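Local coordinates for phosphotransferase (Eimeria tenella, PDB 6KRJ), which probably phosphorylates hexoses such as glucose and fructose at the 6-position with ATP, the entry step of glycolysis, at residues Y249-A254 / V400-S405. Sequence-based numbering, arbitrary orientation.
Sequences YWEPQA and VQRTRS
R402 reaches from the last turn of its helix past Y249 to E251 and, at its tip, Q253. R402 CB lies near CE2 of the Y249 ring, and R402 CG comes closer, 3.4 Å from that same CE2. With R402 CG anti to the backbone N (chi1 -172°) and a bend at chi2, the chain is carried past the phenol toward E251. CD passes E251 OE2, and R402 NE donates a nearly straight bond (175° at the hydrogen) to the syn lone pair of E251 OE2, 2.8 Å away. R402 NH2 bonds E251 OE1 at 3.0 Å, which completes a side-on, two-nitrogen salt bridge, although the carboxylate and guanidinium planes are turned 35° apart. NH2 also makes a weak bond to Q253 OE1. The carboxylate is fixed from its own segment too: Y249 OH donates to the anti lone pair of E251 OE2 (2.6 Å), and Q253 N, within the type I turn 251-254, donates to E251 OE1. Beside this polar cluster P252 CD rests 3.3 Å from R402 O, and T403 CG2 sits at the edge of the Y249 ring. In this hexokinase of the actin-like ATPase clan, the contact thus joins the turn after strand 245-250 of the mixed sheet to the C-terminal end of helix 371-403, which packs on that sheet. L34 and L38 of helix 20-44 touch R402, while T403 packs on T236 and V237 of the adjacent strand 235-241.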
# COMPACT_ATOMS: atom_id res chain seq x y z
N TYR A 249 2.66 -10.01 -6.08
CA TYR A 249 2.09 -11.33 -6.35
C TYR A 249 3.19 -12.37 -6.54
O TYR A 249 4.34 -12.04 -6.86
CB TYR A 249 1.15 -11.31 -7.56
CG TYR A 249 1.93 -11.29 -8.84
CD1 TYR A 249 2.54 -10.12 -9.29
CD2 TYR A 249 2.11 -12.46 -9.58
CE1 TYR A 249 3.29 -10.11 -10.45
CE2 TYR A 249 2.87 -12.46 -10.74
CZ TYR A 249 3.46 -11.29 -11.16
OH TYR A 249 4.22 -11.29 -12.31
N TRP A 250 2.80 -13.63 -6.41
CA TRP A 250 3.69 -14.76 -6.59
C TRP A 250 3.73 -15.15 -8.07
O TRP A 250 2.70 -15.51 -8.66
CB TRP A 250 3.21 -15.92 -5.72
CG TRP A 250 4.15 -17.08 -5.68
CD1 TRP A 250 5.20 -17.27 -4.81
CD2 TRP A 250 4.11 -18.23 -6.52
NE1 TRP A 250 5.83 -18.46 -5.09
CE2 TRP A 250 5.18 -19.07 -6.13
CE3 TRP A 250 3.28 -18.63 -7.57
CZ2 TRP A 250 5.43 -20.29 -6.76
CZ3 TRP A 250 3.53 -19.86 -8.19
CH2 TRP A 250 4.60 -20.67 -7.78
N GLU A 251 4.91 -15.08 -8.68
CA GLU A 251 5.06 -15.23 -10.12
C GLU A 251 5.57 -16.62 -10.46
O GLU A 251 6.74 -16.94 -10.17
CB GLU A 251 6.02 -14.17 -10.66
CG GLU A 251 6.53 -14.40 -12.08
CD GLU A 251 5.39 -14.63 -13.08
OE1 GLU A 251 5.38 -15.69 -13.75
OE2 GLU A 251 4.51 -13.74 -13.21
N PRO A 252 4.77 -17.46 -11.11
CA PRO A 252 5.16 -18.87 -11.30
C PRO A 252 6.35 -19.08 -12.23
O PRO A 252 7.01 -20.12 -12.12
CB PRO A 252 3.89 -19.53 -11.85
CG PRO A 252 3.02 -18.41 -12.34
CD PRO A 252 3.38 -17.20 -11.53
N GLN A 253 6.67 -18.12 -13.11
CA GLN A 253 7.83 -18.20 -13.99
C GLN A 253 8.92 -17.22 -13.57
O GLN A 253 9.72 -16.78 -14.40
CB GLN A 253 7.43 -17.95 -15.44
CG GLN A 253 6.42 -18.94 -15.99
CD GLN A 253 6.09 -18.68 -17.44
OE1 GLN A 253 5.38 -17.73 -17.78
NE2 GLN A 253 6.63 -19.51 -18.32
N ALA A 254 8.97 -16.88 -12.28
CA ALA A 254 9.94 -15.91 -11.78
C ALA A 254 11.37 -16.26 -12.21
O ALA A 254 12.12 -15.38 -12.66
CB ALA A 254 9.85 -15.84 -10.26
N VAL A 400 -4.32 -12.26 -9.74
CA VAL A 400 -4.81 -13.62 -9.48
C VAL A 400 -4.62 -14.50 -10.71
O VAL A 400 -4.13 -15.64 -10.60
CB VAL A 400 -6.29 -13.58 -9.02
CG1 VAL A 400 -6.93 -14.96 -9.16
CG2 VAL A 400 -6.38 -13.08 -7.57
N GLN A 401 -4.99 -13.99 -11.89
CA GLN A 401 -4.79 -14.76 -13.12
C GLN A 401 -3.32 -15.12 -13.31
O GLN A 401 -3.00 -16.27 -13.63
CB GLN A 401 -5.32 -13.97 -14.33
CG GLN A 401 -6.83 -13.90 -14.40
CD GLN A 401 -7.34 -12.78 -15.31
OE1 GLN A 401 -6.57 -12.17 -16.07
NE2 GLN A 401 -8.64 -12.51 -15.24
N ARG A 402 -2.42 -14.16 -13.08
CA ARG A 402 -1.00 -14.42 -13.31
C ARG A 402 -0.43 -15.44 -12.32
O ARG A 402 0.44 -16.23 -12.70
CB ARG A 402 -0.23 -13.10 -13.25
CG ARG A 402 1.23 -13.20 -13.66
CD ARG A 402 1.45 -13.42 -15.16
NE ARG A 402 2.77 -14.01 -15.36
CZ ARG A 402 3.19 -14.61 -16.48
NH1 ARG A 402 2.39 -14.68 -17.54
NH2 ARG A 402 4.40 -15.13 -16.53
N THR A 403 -0.93 -15.48 -11.08
CA THR A 403 -0.40 -16.45 -10.12
C THR A 403 -0.67 -17.89 -10.54
O THR A 403 0.04 -18.80 -10.10
CB THR A 403 -0.99 -16.30 -8.71
OG1 THR A 403 -2.38 -16.66 -8.72
CG2 THR A 403 -0.79 -14.88 -8.15
N ARG A 404 -1.71 -18.11 -11.34
CA ARG A 404 -2.22 -19.44 -11.69
C ARG A 404 -2.75 -20.20 -10.48
O ARG A 404 -3.04 -21.40 -10.59
CB ARG A 404 -1.14 -20.26 -12.43
CG ARG A 404 -0.76 -19.67 -13.78
CD ARG A 404 -0.30 -20.75 -14.76
NE ARG A 404 -1.44 -21.44 -15.36
CZ ARG A 404 -1.69 -22.74 -15.21
NH1 ARG A 404 -0.89 -23.50 -14.47
NH2 ARG A 404 -2.75 -23.29 -15.80
N SER A 405 -2.92 -19.53 -9.33
CA SER A 405 -3.35 -20.24 -8.13
C SER A 405 -4.71 -20.90 -8.30
O SER A 405 -4.94 -21.97 -7.74
CB SER A 405 -3.38 -19.30 -6.91
OG SER A 405 -2.06 -18.95 -6.52
O HOH W 1 4.55 -16.13 -19.51